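PDB 3WFI: 2-dehydropantoate 2-reductase, which binds NAD(H) as a D-mandelate dehydrogenase of the ketopantoate reductase family and probably interconverts D-mandelate and its 2-keto acid. Local coordinates for residues B[25-30]-B[58-63]; B[64-69]-B[90-95]; B[32-37]-B[134-139]; B[13-18]-B[170-175]. All coordinates share one frame; numbering follows the deposited sequence.

All four contacts lie in the Rossmann domain. Contact 1 joins strands 25-30 and 59-61 at one border of its main sheet and carries D30, an NAD(+)-binding residue. Contact 2, its centre about 10 Å from that of contact 1, continues the apolar layer on the I29 and V60 face of these strands, with I29 CD1 packed on L93 CD1 at 3.9 Å. Contact 3 lies about 12 Å from contact 1, centre to centre, and ties the helix after D30 to a hairpin. Contact 4 holds helix 10-21, which follows the glycine-rich turn, and touches contact 3 where V139 CG2 meets S13 CB at 3.7 Å. Contacts 2 and 4 do not touch.

Contact 1 (B[25-30]-B[58-63]); sequences EVLLID and PIVLQS
L28 and V60 carry most of the pairing between strands 25-30 and 59-61, two parallel neighbours in a Rossmann fold, with 59-61 at the border of the main sheet. L28 N donates to P58 O at 2.9 Å and L28 O accepts from V60 N, so L28 grips the residues flanking I59. V60 O in turn receives D30 N in its carbonyl plane, though at a long 3.3 Å. The axes of strand segments 25-30 and 59-61 are twisted by 27° against each other.

I29 shows how one face of the pair is filled. I29 CB lies 4.2 Å from V60 O. From there I29 CG1 runs alongside the V60 side chain, which points the same way, and reaches V60 CG2 at 4.0 Å. The other branch, I29 CG2, stands anti to the backbone N and crosses Q62, touching Q62 CA at 3.5 Å. The tip, CD1, extends beyond the strand pair to L93 and so joins the apolar layer on the I29 and V60 face. L27 CD1 meets both P58 CB and V60 CG2, whereas L28 CB packs against I59 CG1 on the face where helix 33-42 covers I59.

D30 closes the strand at the NAD(+) site. Its carboxylate takes backbone N-H groups from A8 through OD1 and from W32 through OD2, a placement consistent with the acidic strand-end residue familiar from NAD-dependent Rossmann enzymes. The last bond of the ladder is bent: Q62 N donates to D30 O at 3.1 Å from well above the carbonyl plane, 51° out of it, with an N-H...O angle of 135°.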
loop_
_atom_site.group_PDB
_atom_site.type_symbol
_atom_site.label_atom_id
_atom_site.label_comp_id
_atom_site.label_asym_id
_atom_site.label_seq_id
_atom_site.Cartn_x
_atom_site.Cartn_y
_atom_site.Cartn_z
ATOM N N GLU B 25 18.114 22.949 39.717
ATOM C CA GLU B 25 17.163 22.160 40.471
ATOM C C GLU B 25 16.518 21.196 39.483
ATOM O O GLU B 25 15.842 21.626 38.555
ATOM C CB GLU B 25 16.135 23.085 41.131
ATOM C CG GLU B 25 15.008 22.402 41.883
ATOM C CD GLU B 25 14.283 23.358 42.821
ATOM O OE1 GLU B 25 13.684 22.885 43.812
ATOM O OE2 GLU B 25 14.316 24.589 42.571
ATOM N N VAL B 26 16.773 19.903 39.664
ATOM C CA VAL B 26 16.343 18.876 38.723
ATOM C C VAL B 26 15.353 17.901 39.357
ATOM O O VAL B 26 15.510 17.475 40.501
ATOM C CB VAL B 26 17.549 18.071 38.195
ATOM C CG1 VAL B 26 17.084 16.983 37.247
ATOM C CG2 VAL B 26 18.549 18.993 37.504
ATOM N N LEU B 27 14.314 17.574 38.604
ATOM C CA LEU B 27 13.387 16.508 38.958
ATOM C C LEU B 27 13.422 15.446 37.863
ATOM O O LEU B 27 13.183 15.743 36.683
ATOM C CB LEU B 27 11.961 17.062 39.100
ATOM C CG LEU B 27 10.848 16.038 39.351
ATOM C CD1 LEU B 27 10.968 15.412 40.735
ATOM C CD2 LEU B 27 9.479 16.681 39.157
ATOM N N LEU B 28 13.733 14.213 38.256
ATOM C CA LEU B 28 13.673 13.081 37.348
ATOM C C LEU B 28 12.256 12.510 37.367
ATOM O O LEU B 28 11.616 12.440 38.407
ATOM C CB LEU B 28 14.666 11.999 37.751
ATOM C CG LEU B 28 16.148 12.414 37.813
ATOM C CD1 LEU B 28 16.995 11.227 38.215
ATOM C CD2 LEU B 28 16.652 12.994 36.495
ATOM N N ILE B 29 11.767 12.130 36.197
ATOM C CA ILE B 29 10.448 11.516 36.066
ATOM C C ILE B 29 10.592 10.269 35.206
ATOM O O ILE B 29 11.145 10.323 34.109
ATOM C CB ILE B 29 9.426 12.475 35.421
ATOM C CG1 ILE B 29 9.393 13.801 36.169
ATOM C CG2 ILE B 29 8.025 11.856 35.430
ATOM C CD1 ILE B 29 8.704 14.921 35.416
ATOM N N ASP B 30 10.110 9.141 35.719
ATOM C CA ASP B 30 10.277 7.859 35.035
ATOM C C ASP B 30 9.139 6.890 35.360
ATOM O O ASP B 30 8.497 6.992 36.412
ATOM C CB ASP B 30 11.607 7.238 35.424
ATOM C CG ASP B 30 12.087 6.223 34.411
ATOM O OD1 ASP B 30 12.703 6.631 33.407
ATOM O OD2 ASP B 30 11.852 5.016 34.629
ATOM N N PRO B 58 15.833 14.484 43.187
ATOM C CA PRO B 58 14.404 14.262 43.300
ATOM C C PRO B 58 13.890 13.404 42.129
ATOM O O PRO B 58 14.276 13.614 40.990
ATOM C CB PRO B 58 13.824 15.676 43.225
ATOM C CG PRO B 58 14.918 16.571 43.666
ATOM C CD PRO B 58 16.195 15.909 43.276
ATOM N N ILE B 59 13.061 12.417 42.421
ATOM C CA ILE B 59 12.496 11.580 41.366
ATOM C C ILE B 59 11.090 11.182 41.739
ATOM O O ILE B 59 10.800 10.879 42.911
ATOM C CB ILE B 59 13.362 10.326 41.083
ATOM C CG1 ILE B 59 12.791 9.529 39.909
ATOM C CG2 ILE B 59 13.459 9.442 42.320
ATOM C CD1 ILE B 59 13.785 8.587 39.254
ATOM N N VAL B 60 10.216 11.182 40.737
ATOM C CA VAL B 60 8.846 10.734 40.919
ATOM C C VAL B 60 8.444 9.777 39.798
ATOM O O VAL B 60 8.886 9.922 38.648
ATOM C CB VAL B 60 7.863 11.917 40.964
ATOM C CG1 VAL B 60 7.950 12.613 42.312
ATOM C CG2 VAL B 60 8.141 12.910 39.849
ATOM N N LEU B 61 7.631 8.789 40.154
ATOM C CA LEU B 61 6.885 8.012 39.165
ATOM C C LEU B 61 6.071 8.982 38.328
ATOM O O LEU B 61 5.488 9.920 38.854
ATOM C CB LEU B 61 5.911 7.012 39.828
ATOM C CG LEU B 61 6.108 5.502 39.631
ATOM C CD1 LEU B 61 4.929 4.767 40.255
ATOM C CD2 LEU B 61 6.259 5.136 38.161
ATOM N N GLN B 62 5.996 8.734 37.032
ATOM C CA GLN B 62 5.365 9.696 36.129
ATOM C C GLN B 62 3.900 10.030 36.430
ATOM O O GLN B 62 3.451 11.149 36.199
ATOM C CB GLN B 62 5.580 9.288 34.671
ATOM C CG GLN B 62 4.506 8.442 34.041
ATOM C CD GLN B 62 4.844 8.086 32.604
ATOM O OE1 GLN B 62 5.941 7.628 32.316
ATOM N NE2 GLN B 62 3.904 8.316 31.692
ATOM N N SER B 63 3.198 9.067 37.008
ATOM C CA SER B 63 1.812 9.234 37.421
ATOM C C SER B 63 1.638 9.861 38.806
ATOM O O SER B 63 0.508 9.982 39.282
ATOM C CB SER B 63 1.126 7.868 37.407
ATOM O OG SER B 63 1.800 6.967 38.265
#

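Contact 2 (B[64-69]-B[90-95]); sequences EVEKED and IQSLIK
V65 and L93 are the main apolar residues where the 64-69 loop meets the 90-95 segment. The two branches of V65 divide the work: CG1 approaches I90 CG2 at 4.2 Å, while CG2 turns to I90 CA and S92. Facing CB of V65 is L93 CD1, also at 4.2 Å. The other L93 methyl, CD2, reaches E68 CB at 4.0 Å and has three backbone carbonyl oxygens of the loop near it, V65 O, E68 O and D69 O, the last at 3.7 Å. These are van der Waals contacts between a methyl group and a curved main chain.

Polar side chains lie at the outer border without bonding to each other. S92 OG sits between its own backbone N and carbonyl carbon (chi1 72°), where it abuts V65 CG2 at 3.3 Å. E66, bent at chi2, brings OE1 to 3.6 Å from S92 OG, a loose approach rather than a bond.

Hydrogen bonds serve the two backbones separately. A type I turn from V65 to E68 is closed by E68 N to V65 O at 3.2 Å, and L93 N donates to I90 O in the 3-10 segment following helix 80-90. Outside the pair, S92 O is bonded to Q70 NE2, and L27 of strand 25-30 also packs on L93. The 64-69 loop lies in the connection from strand 59-61 to strand 71-76, on the opposite side of the first strand, as in the 3-2-1-4 strand order of a Rossmann fold.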
loop_
_atom_site.group_PDB
_atom_site.type_symbol
_atom_site.label_atom_id
_atom_site.label_comp_id
_atom_site.label_asym_id
_atom_site.label_seq_id
_atom_site.Cartn_x
_atom_site.Cartn_y
_atom_site.Cartn_z
ATOM N N GLU B 64 2.744 10.268 39.440
ATOM C CA GLU B 64 2.727 10.749 40.816
ATOM C C GLU B 64 3.492 12.072 40.976
ATOM O O GLU B 64 4.343 12.192 41.854
ATOM C CB GLU B 64 3.284 9.648 41.742
ATOM C CG GLU B 64 2.463 8.357 41.697
ATOM C CD GLU B 64 2.996 7.246 42.587
ATOM O OE1 GLU B 64 4.150 7.345 43.064
ATOM O OE2 GLU B 64 2.255 6.259 42.804
ATOM N N VAL B 65 3.165 13.065 40.138
ATOM C CA VAL B 65 3.850 14.367 40.157
ATOM C C VAL B 65 3.126 15.515 40.890
ATOM O O VAL B 65 3.575 16.659 40.820
ATOM C CB VAL B 65 4.125 14.903 38.726
ATOM C CG1 VAL B 65 4.835 13.878 37.852
ATOM C CG2 VAL B 65 2.828 15.354 38.082
ATOM N N GLU B 66 2.026 15.252 41.585
ATOM C CA GLU B 66 1.162 16.352 42.040
ATOM C C GLU B 66 1.742 17.142 43.206
ATOM O O GLU B 66 1.289 18.245 43.455
ATOM C CB GLU B 66 -0.239 15.854 42.417
ATOM C CG GLU B 66 -1.034 15.270 41.256
ATOM C CD GLU B 66 -1.391 16.288 40.175
ATOM O OE1 GLU B 66 -1.323 17.528 40.420
ATOM O OE2 GLU B 66 -1.754 15.834 39.066
ATOM N N LYS B 67 2.717 16.595 43.928
ATOM C CA LYS B 67 3.349 17.355 45.003
ATOM C C LYS B 67 4.453 18.307 44.520
ATOM O O LYS B 67 4.862 19.196 45.255
ATOM C CB LYS B 67 3.922 16.403 46.058
ATOM C CG LYS B 67 2.898 15.468 46.673
ATOM C CD LYS B 67 3.291 15.052 48.078
ATOM C CE LYS B 67 2.134 14.461 48.836
ATOM N NZ LYS B 67 1.530 13.325 48.104
ATOM N N GLU B 68 4.930 18.129 43.293
ATOM C CA GLU B 68 6.156 18.803 42.853
ATOM C C GLU B 68 5.949 20.233 42.335
ATOM O O GLU B 68 4.897 20.568 41.793
ATOM C CB GLU B 68 6.871 17.978 41.772
ATOM C CG GLU B 68 6.982 16.483 42.027
ATOM C CD GLU B 68 7.642 16.145 43.351
ATOM O OE1 GLU B 68 8.701 16.728 43.663
ATOM O OE2 GLU B 68 7.097 15.292 44.084
ATOM N N ASP B 69 6.985 21.055 42.473
ATOM C CA ASP B 69 6.986 22.413 41.921
ATOM C C ASP B 69 6.900 22.405 40.404
ATOM O O ASP B 69 7.461 21.536 39.728
ATOM C CB ASP B 69 8.281 23.169 42.255
ATOM C CG ASP B 69 8.462 23.432 43.721
ATOM O OD1 ASP B 69 7.495 23.333 44.502
ATOM O OD2 ASP B 69 9.606 23.760 44.086
ATOM N N ILE B 90 2.436 14.523 33.333
ATOM C CA ILE B 90 3.260 15.555 33.974
ATOM C C ILE B 90 2.736 16.976 33.788
ATOM O O ILE B 90 3.415 17.931 34.192
ATOM C CB ILE B 90 4.737 15.483 33.518
ATOM C CG1 ILE B 90 4.911 15.961 32.070
ATOM C CG2 ILE B 90 5.278 14.074 33.703
ATOM C CD1 ILE B 90 6.353 16.002 31.603
ATOM N N GLN B 91 1.549 17.131 33.187
ATOM C CA GLN B 91 1.081 18.456 32.754
ATOM C C GLN B 91 0.887 19.456 33.879
ATOM O O GLN B 91 0.913 20.658 33.633
ATOM C CB GLN B 91 -0.217 18.357 31.933
ATOM C CG GLN B 91 -1.400 17.781 32.690
ATOM C CD GLN B 91 -2.573 17.498 31.778
ATOM O OE1 GLN B 91 -2.985 16.346 31.604
ATOM N NE2 GLN B 91 -3.100 18.543 31.172
ATOM N N SER B 92 0.714 18.977 35.112
ATOM C CA SER B 92 0.620 19.872 36.269
ATOM C C SER B 92 1.915 20.667 36.564
ATOM O O SER B 92 1.887 21.637 37.306
ATOM C CB SER B 92 0.197 19.093 37.524
ATOM O OG SER B 92 1.256 18.271 37.999
ATOM N N LEU B 93 3.043 20.266 35.982
ATOM C CA LEU B 93 4.316 20.965 36.191
ATOM C C LEU B 93 4.517 22.102 35.205
ATOM O O LEU B 93 5.498 22.837 35.302
ATOM C CB LEU B 93 5.495 20.007 36.054
ATOM C CG LEU B 93 5.337 18.753 36.935
ATOM C CD1 LEU B 93 6.543 17.834 36.832
ATOM C CD2 LEU B 93 5.054 19.114 38.384
ATOM N N ILE B 94 3.613 22.205 34.237
ATOM C CA ILE B 94 3.730 23.178 33.172
ATOM C C ILE B 94 3.089 24.504 33.591
ATOM O O ILE B 94 1.898 24.571 33.866
ATOM C CB ILE B 94 3.061 22.664 31.878
ATOM C CG1 ILE B 94 3.731 21.358 31.431
ATOM C CG2 ILE B 94 3.120 23.714 30.772
ATOM C CD1 ILE B 94 3.073 20.695 30.239
ATOM N N LYS B 95 3.904 25.551 33.647
ATOM C CA LYS B 95 3.404 26.908 33.824
ATOM C C LYS B 95 3.424 27.611 32.474
ATOM O O LYS B 95 3.838 27.027 31.468
ATOM C CB LYS B 95 4.185 27.666 34.901
ATOM C CG LYS B 95 5.695 27.619 34.799
ATOM C CD LYS B 95 6.355 28.301 35.974
ATOM C CE LYS B 95 7.850 28.430 35.755
ATOM N NZ LYS B 95 8.560 28.802 37.011
#

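Contact 3 (B[32-37]-B[134-139]); sequences WAEHVQ and EGPGQV
H35 and P136 bring the backbones closest, their CA atoms 4.2 Å apart, where the first turn of helix 33-42 faces the tip of a hairpin. W32 is the N-cap residue, and its O accepts V36 N at 3.0 Å. On the other side, G135 to Q138 forms a type II turn closed by Q138 N to G135 O. G137 takes the left-handed position of that turn, with phi at 78°. E134 and G135 are both paired with Q138, making a classic beta bulge right beside the turn, in the hairpin that joins strands 132-135 and 138-140.

The one hydrogen bond between the segments runs from G137 N to H35 ND1 at 3.0 Å, with the donor close to the imidazole plane. Held anti to the backbone N (chi1 -167°), H35 CG starts the ring off toward the turn. Across the ring, NE2 is bonded to A8 O in the glycine-rich turn of the Rossmann fold, so one imidazole links the hairpin to the loop beside the NAD(+) site. A bare ND1 and a protonated NE2 would be consistent with these two partners.

P136 leans on both W32 and E34. P136 CD lies 3.6 Å from W32 CH2, the indole and the pyrrolidine crossing obliquely, while P136 CB rests 3.6 Å from E34 O. The indole of W32 is backed within its own segment by H35 CB, which sits 3.1 Å above the ring plane toward the rim.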
loop_
_atom_site.group_PDB
_atom_site.type_symbol
_atom_site.label_atom_id
_atom_site.label_comp_id
_atom_site.label_asym_id
_atom_site.label_seq_id
_atom_site.Cartn_x
_atom_site.Cartn_y
_atom_site.Cartn_z
ATOM N N TRP B 32 9.617 3.425 35.292
ATOM C CA TRP B 32 10.160 2.165 35.792
ATOM C C TRP B 32 10.235 2.202 37.325
ATOM O O TRP B 32 11.142 2.802 37.900
ATOM C CB TRP B 32 11.529 1.877 35.148
ATOM C CG TRP B 32 12.179 0.593 35.577
ATOM C CD1 TRP B 32 11.565 -0.491 36.146
ATOM C CD2 TRP B 32 13.572 0.245 35.449
ATOM N NE1 TRP B 32 12.492 -1.476 36.401
ATOM C CE2 TRP B 32 13.728 -1.052 35.985
ATOM C CE3 TRP B 32 14.703 0.908 34.946
ATOM C CZ2 TRP B 32 14.968 -1.703 36.026
ATOM C CZ3 TRP B 32 15.937 0.263 34.997
ATOM C CH2 TRP B 32 16.055 -1.033 35.526
ATOM N N ALA B 33 9.281 1.530 37.972
ATOM C CA ALA B 33 9.102 1.584 39.430
ATOM C C ALA B 33 10.350 1.238 40.234
ATOM O O ALA B 33 10.636 1.891 41.234
ATOM C CB ALA B 33 7.950 0.680 39.856
ATOM N N GLU B 34 11.086 0.216 39.810
ATOM C CA GLU B 34 12.294 -0.203 40.528
ATOM C C GLU B 34 13.394 0.854 40.395
ATOM O O GLU B 34 14.211 1.033 41.302
ATOM C CB GLU B 34 12.829 -1.524 39.984
ATOM C CG GLU B 34 11.841 -2.678 39.864
ATOM C CD GLU B 34 12.439 -3.859 39.110
ATOM O OE1 GLU B 34 13.692 -3.993 39.101
ATOM O OE2 GLU B 34 11.659 -4.645 38.520
ATOM N N HIS B 35 13.422 1.512 39.236
ATOM C CA HIS B 35 14.358 2.614 38.950
ATOM C C HIS B 35 14.088 3.790 39.880
ATOM O O HIS B 35 14.997 4.316 40.513
ATOM C CB HIS B 35 14.180 3.065 37.499
ATOM C CG HIS B 35 15.269 3.957 36.982
ATOM N ND1 HIS B 35 16.605 3.713 37.205
ATOM C CD2 HIS B 35 15.219 5.065 36.208
ATOM C CE1 HIS B 35 17.332 4.643 36.611
ATOM N NE2 HIS B 35 16.513 5.476 35.998
ATOM N N VAL B 36 12.813 4.168 39.959
ATOM C CA VAL B 36 12.369 5.275 40.795
ATOM C C VAL B 36 12.696 4.996 42.266
ATOM O O VAL B 36 13.263 5.846 42.953
ATOM C CB VAL B 36 10.855 5.540 40.610
ATOM C CG1 VAL B 36 10.348 6.572 41.612
ATOM C CG2 VAL B 36 10.563 6.004 39.186
ATOM N N GLN B 37 12.343 3.803 42.735
ATOM C CA GLN B 37 12.529 3.431 44.137
ATOM C C GLN B 37 14.008 3.377 44.523
ATOM O O GLN B 37 14.389 3.829 45.605
ATOM C CB GLN B 37 11.850 2.079 44.412
ATOM C CG GLN B 37 11.797 1.681 45.876
ATOM C CD GLN B 37 10.991 2.649 46.703
ATOM O OE1 GLN B 37 9.824 2.910 46.412
ATOM N NE2 GLN B 37 11.611 3.197 47.736
ATOM N N GLU B 134 23.090 0.501 33.725
ATOM C CA GLU B 134 23.594 -0.782 34.234
ATOM C C GLU B 134 22.517 -1.540 34.993
ATOM O O GLU B 134 22.391 -2.762 34.865
ATOM C CB GLU B 134 24.800 -0.557 35.154
ATOM C CG GLU B 134 25.986 0.126 34.482
ATOM C CD GLU B 134 26.835 -0.835 33.666
ATOM O OE1 GLU B 134 27.504 -1.691 34.282
ATOM O OE2 GLU B 134 26.840 -0.736 32.419
ATOM N N GLY B 135 21.757 -0.812 35.803
ATOM C CA GLY B 135 20.664 -1.393 36.574
ATOM C C GLY B 135 19.793 -0.289 37.136
ATOM O O GLY B 135 20.027 0.880 36.841
ATOM N N PRO B 136 18.775 -0.649 37.937
ATOM C CA PRO B 136 17.947 0.379 38.563
ATOM C C PRO B 136 18.787 1.346 39.394
ATOM O O PRO B 136 19.450 0.932 40.339
ATOM C CB PRO B 136 16.975 -0.417 39.453
ATOM C CG PRO B 136 17.437 -1.838 39.440
ATOM C CD PRO B 136 18.283 -2.011 38.213
ATOM N N GLY B 137 18.811 2.613 38.992
ATOM C CA GLY B 137 19.493 3.668 39.733
ATOM C C GLY B 137 20.990 3.642 39.523
ATOM O O GLY B 137 21.731 4.252 40.286
ATOM N N GLN B 138 21.424 2.957 38.467
ATOM C CA GLN B 138 22.849 2.746 38.189
ATOM C C GLN B 138 23.156 3.090 36.734
ATOM O O GLN B 138 22.632 2.454 35.814
ATOM C CB GLN B 138 23.266 1.296 38.479
ATOM C CG GLN B 138 23.851 1.048 39.860
ATOM C CD GLN B 138 25.292 1.532 39.999
ATOM O OE1 GLN B 138 25.821 2.246 39.139
ATOM N NE2 GLN B 138 25.939 1.138 41.091
ATOM N N VAL B 139 24.011 4.088 36.527
ATOM C CA VAL B 139 24.392 4.487 35.184
ATOM C C VAL B 139 25.912 4.503 35.046
ATOM O O VAL B 139 26.635 4.704 36.020
ATOM C CB VAL B 139 23.787 5.872 34.839
ATOM C CG1 VAL B 139 24.356 6.422 33.545
ATOM C CG2 VAL B 139 22.271 5.786 34.733
#

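Contact 4 (B[13-18]-B[170-175]); sequences SRFGLM and SGLNAH
F15 and M18 of helix 10-21 meet L172 and its neighbours in the turn that leads from helix 157-168 into strand 174-176, an outermost strand of the Rossmann sheet. Earlier in the helix, R14 acts indirectly: its NH1 makes a weak hydrogen bond to M18 SD, which lies at the in-plane edge of the guanidinium, while NE is bonded to T130 O.

F15 offers a ring face to L172. The CD2 methyl of L172 stands almost exactly over the F15 ring centre, 3.9 Å from the centroid and 2° off the normal, a clear CH-pi contact. L172 CD1 comes down beside it, 3.9 Å from F15 CD2. The same ring packs edge-to-face with F77, and its side chain neighbours M11, an NAD(+)-binding residue.

M18, one turn further on, contributes through CB, SD and CE. M18 CB approaches S170 O at 3.6 Å, and M18 SD reaches L172 CD2 at 3.7 Å, so that this methyl is shared by a sulfur and an aromatic ring. A bend at chi3 (76°) places M18 CE by G171 O, 3.4 Å away. The backbone of M18 joins in as well: M18 O lies near S170 CB and accepts a water at 2.7 Å, and that water also donates to S170 O at 2.9 Å.

The chemistry is therefore mainly apolar, with thioether, methyl groups and ring in close contact. Two nearby acceptors, M18 O and S170 O, are bridged by one water that spends both its protons on them.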
loop_
_atom_site.group_PDB
_atom_site.type_symbol
_atom_site.label_atom_id
_atom_site.label_comp_id
_atom_site.label_asym_id
_atom_site.label_seq_id
_atom_site.Cartn_x
_atom_site.Cartn_y
_atom_site.Cartn_z
ATOM N N SER B 13 19.342 10.426 32.695
ATOM C CA SER B 13 20.157 10.401 33.906
ATOM C C SER B 13 21.463 11.175 33.721
ATOM O O SER B 13 21.904 11.853 34.637
ATOM C CB SER B 13 20.435 8.964 34.346
ATOM O OG SER B 13 19.246 8.331 34.808
ATOM N N ARG B 14 22.082 11.082 32.549
ATOM C CA ARG B 14 23.280 11.873 32.278
ATOM C C ARG B 14 22.942 13.356 32.390
ATOM O O ARG B 14 23.597 14.092 33.132
ATOM C CB ARG B 14 23.844 11.612 30.879
ATOM C CG ARG B 14 24.981 12.570 30.535
ATOM C CD ARG B 14 25.526 12.399 29.128
ATOM N NE ARG B 14 26.495 11.306 28.979
ATOM C CZ ARG B 14 27.771 11.319 29.391
ATOM N NH1 ARG B 14 28.279 12.351 30.049
ATOM N NH2 ARG B 14 28.548 10.257 29.162
ATOM N N PHE B 15 21.917 13.778 31.646
ATOM C CA PHE B 15 21.507 15.185 31.619
ATOM C C PHE B 15 21.130 15.669 33.019
ATOM O O PHE B 15 21.590 16.718 33.455
ATOM C CB PHE B 15 20.344 15.411 30.646
ATOM C CG PHE B 15 20.770 15.645 29.220
ATOM C CD1 PHE B 15 21.463 14.665 28.519
ATOM C CD2 PHE B 15 20.447 16.826 28.563
ATOM C CE1 PHE B 15 21.855 14.862 27.217
ATOM C CE2 PHE B 15 20.836 17.035 27.248
ATOM C CZ PHE B 15 21.540 16.043 26.574
ATOM N N GLY B 16 20.333 14.880 33.729
ATOM C CA GLY B 16 19.928 15.196 35.090
ATOM C C GLY B 16 21.103 15.372 36.037
ATOM O O GLY B 16 21.166 16.347 36.800
ATOM N N LEU B 17 22.038 14.431 35.984
ATOM C CA LEU B 17 23.233 14.507 36.813
ATOM C C LEU B 17 24.087 15.733 36.495
ATOM O O LEU B 17 24.483 16.486 37.402
ATOM C CB LEU B 17 24.075 13.252 36.635
ATOM C CG LEU B 17 25.276 13.188 37.573
ATOM C CD1 LEU B 17 24.828 13.141 39.030
ATOM C CD2 LEU B 17 26.129 11.974 37.226
ATOM N N MET B 18 24.369 15.940 35.212
ATOM C CA MET B 18 25.233 17.035 34.811
ATOM C C MET B 18 24.587 18.387 35.152
ATOM O O MET B 18 25.246 19.274 35.697
ATOM C CB MET B 18 25.592 16.932 33.340
ATOM C CG MET B 18 26.499 15.748 33.058
ATOM S SD MET B 18 26.810 15.472 31.320
ATOM C CE MET B 18 27.990 16.763 30.948
ATOM N N SER B 170 26.502 23.421 32.125
ATOM C CA SER B 170 26.533 22.155 32.830
ATOM C C SER B 170 27.400 21.107 32.126
ATOM O O SER B 170 27.374 19.932 32.490
ATOM C CB SER B 170 25.108 21.643 33.054
ATOM O OG SER B 170 24.374 22.553 33.865
ATOM N N GLY B 171 28.182 21.541 31.137
ATOM C CA GLY B 171 29.153 20.692 30.463
ATOM C C GLY B 171 28.595 19.885 29.311
ATOM O O GLY B 171 29.269 18.994 28.797
ATOM N N LEU B 172 27.363 20.197 28.900
ATOM C CA LEU B 172 26.666 19.432 27.878
ATOM C C LEU B 172 27.049 19.825 26.457
ATOM O O LEU B 172 26.630 19.169 25.503
ATOM C CB LEU B 172 25.147 19.543 28.061
ATOM C CG LEU B 172 24.601 18.831 29.296
ATOM C CD1 LEU B 172 23.223 19.371 29.672
ATOM C CD2 LEU B 172 24.571 17.318 29.080
ATOM N N ASN B 173 27.849 20.882 26.308
ATOM C CA ASN B 173 28.387 21.254 25.004
ATOM C C ASN B 173 27.277 21.450 23.969
ATOM O O ASN B 173 27.278 20.839 22.894
ATOM C CB ASN B 173 29.404 20.197 24.546
ATOM C CG ASN B 173 30.174 20.612 23.306
ATOM O OD1 ASN B 173 30.284 21.792 22.993
ATOM N ND2 ASN B 173 30.734 19.628 22.605
ATOM N N ALA B 174 26.326 22.317 24.318
ATOM C CA ALA B 174 25.137 22.545 23.511
ATOM C C ALA B 174 25.332 23.730 22.583
ATOM O O ALA B 174 26.010 24.694 22.937
ATOM C CB ALA B 174 23.923 22.778 24.413
ATOM N N HIS B 175 24.719 23.666 21.402
ATOM C CA HIS B 175 24.799 24.749 20.424
ATOM C C HIS B 175 23.503 24.921 19.663
ATOM O O HIS B 175 22.794 23.950 19.389
ATOM C CB HIS B 175 25.909 24.481 19.405
ATOM C CG HIS B 175 27.237 24.209 20.030
ATOM N ND1 HIS B 175 27.767 22.943 20.106
ATOM C CD2 HIS B 175 28.133 25.029 20.618
ATOM C CE1 HIS B 175 28.943 22.997 20.701
ATOM N NE2 HIS B 175 29.182 24.250 21.037
HETATM O O HOH W 1 27.848 19.846 35.360
#